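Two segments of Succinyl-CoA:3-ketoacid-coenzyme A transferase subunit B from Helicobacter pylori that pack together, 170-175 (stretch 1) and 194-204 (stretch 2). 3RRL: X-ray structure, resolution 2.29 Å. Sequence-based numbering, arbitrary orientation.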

ATOM      1  N   ASP B 170      23.136  29.458  13.699  1.00 31.71           N
ATOM      2  CA  ASP B 170      24.492  30.011  13.624  1.00 36.10           C
ATOM      3  C   ASP B 170      24.998  30.470  14.998  1.00 37.49           C
ATOM      4  O   ASP B 170      26.191  30.734  15.188  1.00 37.77           O
ATOM      5  CB  ASP B 170      24.543  31.177  12.629  1.00 36.48           C
ATOM      6  CG  ASP B 170      23.378  32.138  12.801  1.00 44.18           C
ATOM      7  OD1 ASP B 170      22.220  31.672  12.775  1.00 46.33           O
ATOM      8  OD2 ASP B 170      23.615  33.352  12.986  1.00 46.35           O
ATOM      9  N   LEU B 171      24.078  30.564  15.951  1.00 36.70           N
ATOM     10  CA  LEU B 171      24.398  30.989  17.315  1.00 40.49           C
ATOM     11  C   LEU B 171      24.544  29.800  18.252  1.00 39.60           C
ATOM     12  O   LEU B 171      25.558  29.664  18.938  1.00 37.21           O
ATOM     13  CB  LEU B 171      23.365  31.977  17.867  1.00 38.93           C
ATOM     14  CG  LEU B 171      23.186  33.278  17.089  1.00 40.80           C
ATOM     15  CD1 LEU B 171      22.261  34.231  17.843  1.00 42.87           C
ATOM     16  CD2 LEU B 171      24.534  33.929  16.826  1.00 39.88           C
ATOM     17  N   ALA B 172      23.517  28.967  18.303  1.00 36.89           N
ATOM     18  CA  ALA B 172      23.455  27.902  19.283  1.00 33.41           C
ATOM     19  C   ALA B 172      22.748  26.617  18.882  1.00 34.76           C
ATOM     20  O   ALA B 172      22.085  26.537  17.864  1.00 33.60           O
ATOM     21  CB  ALA B 172      22.828  28.438  20.531  1.00 32.85           C
ATOM     22  N   VAL B 173      22.930  25.610  19.721  1.00 31.11           N
ATOM     23  CA  VAL B 173      22.249  24.347  19.590  1.00 29.61           C
ATOM     24  C   VAL B 173      21.285  24.203  20.767  1.00 31.74           C
ATOM     25  O   VAL B 173      21.661  24.377  21.909  1.00 29.17           O
ATOM     26  CB  VAL B 173      23.217  23.174  19.578  1.00 26.70           C
ATOM     27  CG1 VAL B 173      22.472  21.889  19.408  1.00 23.34           C
ATOM     28  CG2 VAL B 173      24.231  23.351  18.501  1.00 27.65           C
ATOM     29  N   PHE B 174      20.037  23.885  20.462  1.00 30.50           N
ATOM     30  CA  PHE B 174      19.008  23.719  21.459  1.00 30.17           C
ATOM     31  C   PHE B 174      18.394  22.342  21.341  1.00 32.82           C
ATOM     32  O   PHE B 174      18.345  21.774  20.267  1.00 29.63           O
ATOM     33  CB  PHE B 174      17.879  24.719  21.249  1.00 33.97           C
ATOM     34  CG  PHE B 174      18.286  26.148  21.349  1.00 37.46           C
ATOM     35  CD1 PHE B 174      18.155  26.833  22.535  1.00 37.31           C
ATOM     36  CD2 PHE B 174      18.761  26.819  20.246  1.00 38.23           C
ATOM     37  CE1 PHE B 174      18.511  28.142  22.620  1.00 36.28           C
ATOM     38  CE2 PHE B 174      19.118  28.135  20.332  1.00 37.83           C
ATOM     39  CZ  PHE B 174      18.991  28.797  21.519  1.00 37.12           C
ATOM     40  N   GLU B 175      17.928  21.811  22.463  1.00 34.48           N
ATOM     41  CA  GLU B 175      17.194  20.555  22.476  1.00 34.26           C
ATOM     42  C   GLU B 175      15.811  20.751  23.087  1.00 35.98           C
ATOM     43  O   GLU B 175      15.575  21.705  23.824  1.00 41.99           O
ATOM     44  CB  GLU B 175      17.979  19.474  23.217  1.00 33.87           C
ATOM     45  CG  GLU B 175      19.178  18.979  22.424  1.00 42.54           C
ATOM     46  CD  GLU B 175      20.036  17.981  23.183  1.00 51.93           C
ATOM     47  OE1 GLU B 175      19.727  17.690  24.362  1.00 54.74           O
ATOM     48  OE2 GLU B 175      21.027  17.492  22.591  1.00 53.13           O
ATOM     49  N   GLN B 194      24.865  36.850  23.898  1.00 41.00           N
ATOM     50  CA  GLN B 194      24.443  37.064  22.515  1.00 47.26           C
ATOM     51  C   GLN B 194      23.206  36.221  22.198  1.00 45.41           C
ATOM     52  O   GLN B 194      22.300  36.665  21.496  1.00 48.07           O
ATOM     53  CB  GLN B 194      25.576  36.730  21.538  1.00 54.46           C
ATOM     54  CG  GLN B 194      26.418  37.932  21.140  1.00 63.16           C
ATOM     55  CD  GLN B 194      27.885  37.585  20.929  1.00 68.66           C
ATOM     56  OE1 GLN B 194      28.241  36.420  20.731  1.00 70.18           O
ATOM     57  NE2 GLN B 194      28.749  38.601  20.981  1.00 68.78           N
ATOM     58  N   VAL B 195      23.175  35.004  22.729  1.00 42.24           N
ATOM     59  CA  VAL B 195      22.050  34.105  22.504  1.00 43.95           C
ATOM     60  C   VAL B 195      20.802  34.577  23.249  1.00 45.85           C
ATOM     61  O   VAL B 195      19.719  34.642  22.672  1.00 49.03           O
ATOM     62  CB  VAL B 195      22.392  32.657  22.911  1.00 42.16           C
ATOM     63  CG1 VAL B 195      21.198  31.751  22.694  1.00 44.77           C
ATOM     64  CG2 VAL B 195      23.578  32.156  22.117  1.00 39.00           C
ATOM     65  N   LYS B 196      20.953  34.912  24.525  1.00 44.46           N
ATOM     66  CA  LYS B 196      19.831  35.428  25.297  1.00 46.63           C
ATOM     67  C   LYS B 196      19.244  36.639  24.597  1.00 50.14           C
ATOM     68  O   LYS B 196      18.026  36.766  24.452  1.00 50.82           O
ATOM     69  CB  LYS B 196      20.277  35.836  26.698  1.00 47.30           C
ATOM     70  CG  LYS B 196      20.735  34.704  27.585  1.00 48.47           C
ATOM     71  CD  LYS B 196      21.160  35.263  28.934  1.00 56.21           C
ATOM     72  CE  LYS B 196      21.548  34.174  29.916  1.00 60.99           C
ATOM     73  NZ  LYS B 196      22.141  34.774  31.146  1.00 63.67           N
ATOM     74  N   GLU B 197      20.131  37.529  24.171  1.00 52.64           N
ATOM     75  CA  GLU B 197      19.746  38.767  23.516  1.00 58.32           C
ATOM     76  C   GLU B 197      18.977  38.510  22.224  1.00 57.29           C
ATOM     77  O   GLU B 197      18.000  39.195  21.922  1.00 54.78           O
ATOM     78  CB  GLU B 197      21.000  39.585  23.222  1.00 68.80           C
ATOM     79  CG  GLU B 197      20.755  40.890  22.493  1.00 80.12           C
ATOM     80  CD  GLU B 197      22.048  41.637  22.214  1.00 88.26           C
ATOM     81  OE1 GLU B 197      23.054  40.971  21.879  1.00 90.36           O
ATOM     82  OE2 GLU B 197      22.061  42.882  22.340  1.00 90.39           O
ATOM     83  N   LYS B 198      19.418  37.517  21.461  1.00 56.80           N
ATOM     84  CA  LYS B 198      18.827  37.261  20.152  1.00 59.96           C
ATOM     85  C   LYS B 198      17.703  36.224  20.158  1.00 54.96           C
ATOM     86  O   LYS B 198      17.221  35.827  19.102  1.00 54.59           O
ATOM     87  CB  LYS B 198      19.902  36.906  19.122  1.00 64.63           C
ATOM     88  CG  LYS B 198      20.806  38.076  18.767  1.00 70.32           C
ATOM     89  CD  LYS B 198      21.603  37.789  17.507  1.00 76.68           C
ATOM     90  CE  LYS B 198      22.456  38.983  17.111  1.00 82.01           C
ATOM     91  NZ  LYS B 198      23.087  38.779  15.774  1.00 85.93           N
ATOM     92  N   THR B 199      17.302  35.778  21.342  1.00 52.60           N
ATOM     93  CA  THR B 199      16.270  34.754  21.452  1.00 48.15           C
ATOM     94  C   THR B 199      15.056  35.247  22.232  1.00 47.66           C
ATOM     95  O   THR B 199      15.183  35.697  23.367  1.00 46.77           O
ATOM     96  CB  THR B 199      16.819  33.501  22.134  1.00 45.96           C
ATOM     97  OG1 THR B 199      17.952  33.025  21.400  1.00 44.47           O
ATOM     98  CG2 THR B 199      15.758  32.411  22.183  1.00 45.63           C
ATOM     99  N   GLU B 200      13.885  35.178  21.608  1.00 47.41           N
ATOM    100  CA  GLU B 200      12.634  35.518  22.281  1.00 48.10           C
ATOM    101  C   GLU B 200      12.124  34.358  23.134  1.00 47.34           C
ATOM    102  O   GLU B 200      11.637  34.560  24.246  1.00 48.38           O
ATOM    103  CB  GLU B 200      11.567  35.924  21.268  1.00 52.25           C
ATOM    104  CG  GLU B 200      11.967  37.091  20.385  1.00 59.41           C
ATOM    105  CD  GLU B 200      10.892  37.446  19.372  1.00 67.55           C
ATOM    106  OE1 GLU B 200      11.138  38.341  18.534  1.00 72.14           O
ATOM    107  OE2 GLU B 200       9.804  36.831  19.412  1.00 68.21           O
ATOM    108  N   ALA B 201      12.238  33.142  22.606  1.00 42.95           N
ATOM    109  CA  ALA B 201      11.774  31.955  23.310  1.00 39.89           C
ATOM    110  C   ALA B 201      12.417  31.875  24.689  1.00 42.35           C
ATOM    111  O   ALA B 201      13.559  32.294  24.868  1.00 45.04           O
ATOM    112  CB  ALA B 201      12.101  30.703  22.502  1.00 37.32           C
ATOM    113  N   GLU B 202      11.674  31.357  25.661  1.00 43.23           N
ATOM    114  CA  GLU B 202      12.222  31.096  26.986  1.00 47.16           C
ATOM    115  C   GLU B 202      12.896  29.734  26.993  1.00 44.73           C
ATOM    116  O   GLU B 202      12.328  28.752  26.504  1.00 43.87           O
ATOM    117  CB  GLU B 202      11.117  31.116  28.042  1.00 54.97           C
ATOM    118  CG  GLU B 202      10.389  32.442  28.157  1.00 62.56           C
ATOM    119  CD  GLU B 202       9.109  32.335  28.971  1.00 69.37           C
ATOM    120  OE1 GLU B 202       8.490  31.244  28.985  1.00 67.14           O
ATOM    121  OE2 GLU B 202       8.725  33.347  29.600  1.00 74.27           O
ATOM    122  N   PHE B 203      14.095  29.665  27.560  1.00 41.39           N
ATOM    123  CA  PHE B 203      14.831  28.405  27.579  1.00 39.98           C
ATOM    124  C   PHE B 203      15.643  28.233  28.857  1.00 42.79           C
ATOM    125  O   PHE B 203      15.944  29.208  29.546  1.00 44.65           O
ATOM    126  CB  PHE B 203      15.750  28.301  26.352  1.00 31.63           C
ATOM    127  CG  PHE B 203      16.779  29.398  26.264  1.00 32.34           C
ATOM    128  CD1 PHE B 203      18.063  29.209  26.763  1.00 32.01           C
ATOM    129  CD2 PHE B 203      16.469  30.615  25.681  1.00 34.80           C
ATOM    130  CE1 PHE B 203      19.018  30.212  26.683  1.00 31.11           C
ATOM    131  CE2 PHE B 203      17.421  31.620  25.596  1.00 37.13           C
ATOM    132  CZ  PHE B 203      18.699  31.417  26.101  1.00 34.13           C
ATOM    133  N   GLU B 204      15.992  26.986  29.159  1.00 40.86           N
ATOM    134  CA  GLU B 204      16.851  26.673  30.291  1.00 43.27           C
ATOM    135  C   GLU B 204      18.283  26.569  29.794  1.00 38.91           C
ATOM    136  O   GLU B 204      18.528  26.029  28.714  1.00 34.69           O
ATOM    137  CB  GLU B 204      16.449  25.339  30.917  1.00 50.25           C
ATOM    138  CG  GLU B 204      15.020  25.272  31.419  1.00 59.84           C
ATOM    139  CD  GLU B 204      14.577  23.843  31.714  1.00 68.52           C
ATOM    140  OE1 GLU B 204      15.364  22.906  31.447  1.00 71.27           O
ATOM    141  OE2 GLU B 204      13.443  23.652  32.209  1.00 70.74           O
TER

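What does L171 contribute, lying just ahead of the strand that begins at A172? It has more surface covered by the opposing stretch than any other residue here, 77 Å², and its CA-to-CB bond points toward stretch 2. The backbones come near each other at this point, with L171 CA 6.5 Å from V195 CA. The side chain, with chi1 in m and chi2 in t, lies against V195 and K198: L171 CB is 4.3 Å from V195 CG2, and L171 CD1 is 3.6 Å from K198 CD. The latter is the tightest approach in the contact, and it is made by the aliphatic part of the lysine. K198 NZ lies farther off, about 5.1 Å from L171 CD1, so the nearest part of the lysine is its methylene chain.

How does F174 reach the other segment from a strand position farther along? Its CA-to-CB bond also points toward stretch 2, and the ring, with chi1 at -61°, extends the reach of a backbone that is no longer close: F174 CA and F203 CA are 8.8 Å apart. The tip of the ring meets the helix, F174 CZ standing 3.9 Å from V195 CG1. One side of the same ring meets F203, with F174 CE1 4.2 Å from F203 CG. The two aromatics form an edge-to-face pair, the edge of F174 directed at the face of F203, with planes at 82°. In such an arrangement the slightly positive hydrogens of the edge approach the electron-rich face.

Why does V195 matter when its CA-to-CB bond points sideways? Its two methyls spread the contact along stretch 1. V195 CG2 lies 4.1 Å from A172 CB and also packs near L171; V195 CG1 approaches F174 CZ and is itself about 4.3 Å from A172 CB. A172 and F174, alternate residues of the strand, both direct their CB atoms toward stretch 2, while V173 between them is out of reach; this is the usual alternation of an extended chain, and it lets V195 touch both.

Do polar groups tie the two stretches together? No hydrogen bond crosses between them, and the 286 Å² buried in all is mostly apolar packing. Within stretch 2, T199 OG1 donates to V195 O at 2.7 Å. That bond engages the threonine hydroxyl with the backbone of the very residue whose side chain packs against the strand; F174 CZ also comes within 4.4 Å of T199 OG1.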